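Long-range contacts in acyl-homoserine-lactone synthase (Pseudomonas aeruginosa, PDB 1RO5), which makes the quorum-sensing signal N-(3-oxododecanoyl)homoserine lactone from S-adenosylmethionine and an acyl chain delivered by acyl carrier protein: residues C68-D73 with L102-I107; D73-Y78 with A93-H98. One frame throughout, in Å; residues are numbered along the deposited sequence.

Contact 1 (C68-D73 with L102-I107)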
loop_
_atom_site.group_PDB
_atom_site.type_symbol
_atom_site.label_atom_id
_atom_site.label_comp_id
_atom_site.label_asym_id
_atom_site.label_seq_id
_atom_site.Cartn_x
_atom_site.Cartn_y
_atom_site.Cartn_z
ATOM N N CYS A 68 -3.479 -3.541 -6.250
ATOM C CA CYS A 68 -2.914 -4.383 -5.210
ATOM C C CYS A 68 -1.983 -3.564 -4.371
ATOM O O CYS A 68 -1.494 -2.614 -4.859
ATOM C CB CYS A 68 -2.180 -5.556 -5.825
ATOM S SG CYS A 68 -0.805 -5.131 -6.846
ATOM N N TRP A 69 -1.781 -3.930 -3.102
ATOM C CA TRP A 69 -1.011 -3.206 -2.167
ATOM C C TRP A 69 -0.416 -4.304 -1.318
ATOM O O TRP A 69 -1.042 -5.344 -1.091
ATOM C CB TRP A 69 -1.983 -2.455 -1.302
ATOM C CG TRP A 69 -1.945 -1.049 -1.545
ATOM C CD1 TRP A 69 -1.299 -0.134 -0.776
ATOM C CD2 TRP A 69 -2.531 -0.319 -2.643
ATOM N NE1 TRP A 69 -1.436 1.125 -1.326
ATOM C CE2 TRP A 69 -2.188 1.035 -2.471
ATOM C CE3 TRP A 69 -3.308 -0.675 -3.756
ATOM C CZ2 TRP A 69 -2.594 2.038 -3.365
ATOM C CZ3 TRP A 69 -3.726 0.318 -4.647
ATOM C CH2 TRP A 69 -3.353 1.655 -4.455
ATOM N N ARG A 70 0.780 -4.072 -0.787
ATOM C CA ARG A 70 1.435 -5.035 0.102
ATOM C C ARG A 70 1.556 -4.361 1.486
ATOM O O ARG A 70 1.813 -3.144 1.583
ATOM C CB ARG A 70 2.827 -5.354 -0.488
ATOM C CG ARG A 70 3.645 -6.234 0.445
ATOM C CD ARG A 70 4.919 -6.734 -0.198
ATOM N NE ARG A 70 5.998 -5.729 -0.468
ATOM C CZ ARG A 70 7.093 -6.033 -1.228
ATOM N NH1 ARG A 70 7.218 -7.260 -1.772
ATOM N NH2 ARG A 70 8.069 -5.112 -1.427
ATOM N N ILE A 71 1.446 -5.150 2.528
ATOM C CA ILE A 71 1.546 -4.712 3.871
ATOM C C ILE A 71 2.540 -5.569 4.614
ATOM O O ILE A 71 2.503 -6.798 4.515
ATOM C CB ILE A 71 0.196 -4.927 4.614
ATOM C CG1 ILE A 71 -0.862 -4.010 4.022
ATOM C CG2 ILE A 71 0.347 -4.500 6.079
ATOM C CD1 ILE A 71 -1.686 -4.702 3.005
ATOM N N LEU A 72 3.426 -4.907 5.400
ATOM C CA LEU A 72 4.529 -5.602 6.122
ATOM C C LEU A 72 4.508 -5.093 7.530
ATOM O O LEU A 72 4.317 -3.798 7.706
ATOM C CB LEU A 72 5.927 -5.254 5.504
ATOM C CG LEU A 72 6.155 -5.912 4.155
ATOM C CD1 LEU A 72 7.446 -5.358 3.656
ATOM C CD2 LEU A 72 6.278 -7.430 4.362
ATOM N N ASP A 73 4.680 -6.006 8.515
ATOM C CA ASP A 73 4.893 -5.623 9.912
ATOM C C ASP A 73 6.131 -4.864 10.056
ATOM O O ASP A 73 7.166 -5.205 9.436
ATOM C CB ASP A 73 5.008 -6.874 10.850
ATOM C CG ASP A 73 3.794 -7.844 10.737
ATOM O OD1 ASP A 73 2.611 -7.445 10.524
ATOM O OD2 ASP A 73 3.969 -9.043 10.796
ATOM N N LEU A 102 3.059 0.021 4.182
ATOM C CA LEU A 102 2.478 -0.237 2.888
ATOM C C LEU A 102 3.580 -0.055 1.840
ATOM O O LEU A 102 4.425 0.890 1.930
ATOM C CB LEU A 102 1.356 0.727 2.571
ATOM C CG LEU A 102 0.285 0.945 3.620
ATOM C CD1 LEU A 102 -0.652 1.934 3.072
ATOM C CD2 LEU A 102 -0.395 -0.422 3.889
ATOM N N SER A 103 3.477 -0.863 0.762
ATOM C CA SER A 103 4.418 -0.784 -0.317
ATOM C C SER A 103 3.866 -1.312 -1.589
ATOM O O SER A 103 2.835 -1.956 -1.587
ATOM C CB SER A 103 5.741 -1.516 0.080
ATOM O OG SER A 103 5.582 -2.903 0.260
ATOM N N ARG A 104 4.517 -1.062 -2.719
ATOM C CA ARG A 104 4.058 -1.692 -3.988
ATOM C C ARG A 104 2.613 -1.394 -4.375
ATOM O O ARG A 104 1.889 -2.307 -4.751
ATOM C CB ARG A 104 4.335 -3.214 -4.001
ATOM C CG ARG A 104 5.821 -3.603 -3.869
ATOM C CD ARG A 104 6.586 -2.993 -5.033
ATOM N NE ARG A 104 7.967 -3.451 -5.227
ATOM C CZ ARG A 104 9.079 -2.670 -5.126
ATOM N NH1 ARG A 104 9.056 -1.353 -4.809
ATOM N NH2 ARG A 104 10.235 -3.196 -5.393
ATOM N N PHE A 105 2.197 -0.116 -4.358
ATOM C CA PHE A 105 0.886 0.279 -4.856
ATOM C C PHE A 105 0.868 0.108 -6.290
ATOM O O PHE A 105 1.559 0.780 -6.960
ATOM C CB PHE A 105 0.379 1.747 -4.589
ATOM C CG PHE A 105 0.704 2.299 -3.255
ATOM C CD1 PHE A 105 1.190 1.476 -2.247
ATOM C CD2 PHE A 105 0.656 3.666 -3.050
ATOM C CE1 PHE A 105 1.609 2.005 -0.985
ATOM C CE2 PHE A 105 1.023 4.196 -1.788
ATOM C CZ PHE A 105 1.502 3.315 -0.760
ATOM N N ALA A 106 0.021 -0.722 -6.816
ATOM C CA ALA A 106 0.025 -0.959 -8.228
ATOM C C ALA A 106 -1.447 -1.012 -8.677
ATOM O O ALA A 106 -2.210 -1.842 -8.179
ATOM C CB ALA A 106 0.771 -2.371 -8.566
ATOM N N ILE A 107 -1.820 -0.135 -9.628
ATOM C CA ILE A 107 -3.201 -0.028 -10.163
ATOM C C ILE A 107 -3.173 -0.149 -11.659
ATOM O O ILE A 107 -2.441 0.561 -12.332
ATOM C CB ILE A 107 -3.936 1.306 -9.681
ATOM C CG1 ILE A 107 -4.188 1.233 -8.185
ATOM C CG2 ILE A 107 -5.326 1.440 -10.320
ATOM C CD1 ILE A 107 -4.938 2.323 -7.700
#
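A beta bulge at R104 and F105, opposite W69, breaks the antiparallel pairing of strands 64-73 and 99-107 near the middle of the main sheet. Two hydrogen-bonded pairs bracket it. At one, C68 N reaches A106 O at 2.9 Å and A106 N returns a bond to C68 O. At the other, S103 N binds R70 O at 2.9 Å and R70 N binds S103 O. Between them the register slips by one residue, and R104 takes up the extra length with a left-handed helical backbone conformation. The bulge lies in the strand that runs parallel to strand 139-145, consistent with the bulged central strand of the acetyltransferase-like fold to which autoinducer synthases belong. R70 leaves the sheet extended, then bends at chi3 (69°), which brings NE to S103 OG at 2.9 Å, a nearly straight bond (166°) lying in the guanidinium plane. R104 runs alongside in the same direction, with its CG 3.6 Å from R70 NH2 over one face of that guanidinium. Acids beyond the strands probably offset the two like charges: D47 and D50 form salt bridges with R70 NH1 and E45 with R104 NE, while the backbone carbonyl of W36 accepts from R104 NH2. W69 and F105 each have two deposited conformers; in the one given they form an offset stack, indole five-membered ring and phenyl centroids 4.0 Å apart and planes 19° from parallel, its fine detail doubtful. In this conformer I107 CD1 meets the indole edge in plane, 3.7 Å from W69 CH2. At the other end I71 CG1 lies against L102 CD2, and both side chains pack on L128 of helix 118-133, whereas C68 SG and A106 CB meet beside helix 16-30.

Contact 2 (D73-Y78 with A93-H98)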
loop_
_atom_site.group_PDB
_atom_site.type_symbol
_atom_site.label_atom_id
_atom_site.label_comp_id
_atom_site.label_asym_id
_atom_site.label_seq_id
_atom_site.Cartn_x
_atom_site.Cartn_y
_atom_site.Cartn_z
ATOM N N ASP A 73 4.680 -6.006 8.515
ATOM C CA ASP A 73 4.893 -5.623 9.912
ATOM C C ASP A 73 6.131 -4.864 10.056
ATOM O O ASP A 73 7.166 -5.205 9.436
ATOM C CB ASP A 73 5.008 -6.874 10.850
ATOM C CG ASP A 73 3.794 -7.844 10.737
ATOM O OD1 ASP A 73 2.611 -7.445 10.524
ATOM O OD2 ASP A 73 3.969 -9.043 10.796
ATOM N N THR A 74 6.119 -3.890 10.978
ATOM C CA THR A 74 7.346 -3.111 11.224
ATOM C C THR A 74 8.213 -3.722 12.255
ATOM O O THR A 74 9.326 -3.198 12.561
ATOM C CB THR A 74 7.058 -1.620 11.714
ATOM O OG1 THR A 74 6.122 -1.700 12.798
ATOM C CG2 THR A 74 6.317 -0.872 10.572
ATOM N N THR A 75 7.674 -4.737 12.907
ATOM C CA THR A 75 8.527 -5.568 13.749
ATOM C C THR A 75 9.439 -6.500 12.956
ATOM O O THR A 75 10.317 -7.109 13.561
ATOM C CB THR A 75 7.707 -6.432 14.741
ATOM O OG1 THR A 75 6.681 -7.138 14.034
ATOM C CG2 THR A 75 6.950 -5.578 15.713
ATOM N N GLY A 76 9.222 -6.656 11.648
ATOM C CA GLY A 76 10.139 -7.427 10.785
ATOM C C GLY A 76 10.758 -6.442 9.778
ATOM O O GLY A 76 10.676 -5.234 9.952
ATOM N N PRO A 77 11.489 -6.927 8.786
ATOM C CA PRO A 77 12.103 -6.005 7.830
ATOM C C PRO A 77 11.013 -5.385 6.897
ATOM O O PRO A 77 10.045 -6.095 6.594
ATOM C CB PRO A 77 13.060 -6.917 7.013
ATOM C CG PRO A 77 13.197 -8.158 7.870
ATOM C CD PRO A 77 11.850 -8.341 8.549
ATOM N N TYR A 78 11.167 -4.103 6.515
ATOM C CA TYR A 78 10.224 -3.450 5.636
ATOM C C TYR A 78 10.950 -2.401 4.821
ATOM O O TYR A 78 12.097 -2.090 5.140
ATOM C CB TYR A 78 8.994 -2.926 6.424
ATOM C CG TYR A 78 9.286 -1.870 7.439
ATOM C CD1 TYR A 78 9.103 -0.547 7.138
ATOM C CD2 TYR A 78 9.767 -2.221 8.707
ATOM C CE1 TYR A 78 9.335 0.425 8.043
ATOM C CE2 TYR A 78 10.026 -1.238 9.664
ATOM C CZ TYR A 78 9.735 0.092 9.298
ATOM O OH TYR A 78 10.002 1.127 10.191
ATOM N N ALA A 93 13.666 4.265 12.626
ATOM C CA ALA A 93 12.655 3.495 11.865
ATOM C C ALA A 93 11.645 2.985 12.875
ATOM O O ALA A 93 12.020 2.327 13.874
ATOM C CB ALA A 93 13.307 2.351 11.211
ATOM N N PRO A 94 10.386 3.184 12.633
ATOM C CA PRO A 94 9.384 2.663 13.592
ATOM C C PRO A 94 9.493 1.101 13.715
ATOM O O PRO A 94 9.900 0.434 12.714
ATOM C CB PRO A 94 8.030 3.033 12.952
ATOM C CG PRO A 94 8.436 4.246 12.008
ATOM C CD PRO A 94 9.813 3.852 11.446
ATOM N N CYS A 95 9.090 0.536 14.866
ATOM C CA CYS A 95 9.140 -0.888 15.077
ATOM C C CYS A 95 8.086 -1.187 16.092
ATOM O O CYS A 95 8.273 -0.979 17.277
ATOM C CB CYS A 95 10.520 -1.282 15.590
ATOM S SG CYS A 95 10.650 -3.079 15.913
ATOM N N SER A 96 6.932 -1.666 15.639
ATOM C CA SER A 96 5.858 -1.835 16.572
ATOM C C SER A 96 4.849 -2.758 15.962
ATOM O O SER A 96 4.615 -2.761 14.778
ATOM C CB SER A 96 5.182 -0.469 16.925
ATOM O OG SER A 96 3.858 -0.681 17.472
ATOM N N PRO A 97 4.238 -3.544 16.793
ATOM C CA PRO A 97 3.156 -4.384 16.367
ATOM C C PRO A 97 1.898 -3.615 16.060
ATOM O O PRO A 97 0.933 -4.200 15.615
ATOM C CB PRO A 97 2.928 -5.335 17.572
ATOM C CG PRO A 97 4.013 -5.050 18.548
ATOM C CD PRO A 97 4.694 -3.768 18.197
ATOM N N HIS A 98 1.892 -2.330 16.317
ATOM C CA HIS A 98 0.709 -1.508 16.052
ATOM C C HIS A 98 0.947 -0.635 14.801
ATOM O O HIS A 98 0.113 0.211 14.437
ATOM C CB HIS A 98 0.383 -0.626 17.300
ATOM C CG HIS A 98 0.085 -1.428 18.525
ATOM N ND1 HIS A 98 -0.897 -2.410 18.539
ATOM C CD2 HIS A 98 0.686 -1.472 19.742
ATOM C CE1 HIS A 98 -0.915 -2.998 19.731
ATOM N NE2 HIS A 98 0.051 -2.463 20.463
HETATM O O HOH W 1 4.318 -4.660 13.068
#
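T74 and S96, with Y78 and P94, make the direct polar bonds between these two loops. S96 N donates to T74 OG1 at 3.0 Å (156°); the T74 hydroxyl, turned in between its own backbone N and carbonyl carbon (chi1 50°), also bonds to I99 O, at the start of strand 99-107. The Y78 hydroxyl gives its proton to P94 O at 2.6 Å, arriving in the carbonyl plane on a lone pair, with a C=O...O angle of 129°. One water adds an indirect link: it accepts from T74 N at 2.9 Å and donates to S96 O at 2.6 Å, bridging the two backbones. A weaker CH...O contact joins C95 CA to T74 O, 3.4 Å apart.

Apolar contacts fill in around these bonds. The tyrosine side chain crosses the P94 ring at about a right angle, while T74 CG2 sits 3.7 Å above one face of the Y78 ring, near its rim. T75 lays CG2 against the S96-P97 peptide, 3.8 Å from P97 CD, and C95 SG rests near T75 CA.

Each loop is also shaped from within. D73 to G76 form a type I beta turn, closed by a weak G76 N to D73 O bond, and S96 OG accepts from H98 N at 2.8 Å in an ST turn.

Y78 is the N-cap of helix 79-82, and its N bonds to N82 OD1; the pairing thus joins the exit of strand 64-73 to the approach to strand 99-107, with that short helix in the excursion between them, while H98 bonds onward to D136 and Q138 ahead of strand 139-145.

Contact 1 joins neighbouring antiparallel strands 64-73 and 99-107 near the centre of the chain; contact 2 lies in the connection beyond their ends, its centre about 15 Å from that of contact 1. Along the chain the order is 68-73, 73-78, 93-98 and 102-107, so contact 2 is nested inside the loop that contact 1 closes, and D73 belongs to both. The two also touch in space, where L72 CD1 packs 3.9 Å from Y78 CA. Beyond the buried strand pair, contact 2 holds the two loops together by side-chain and water-mediated bonds, tying both ends of the excursion through helix 79-82.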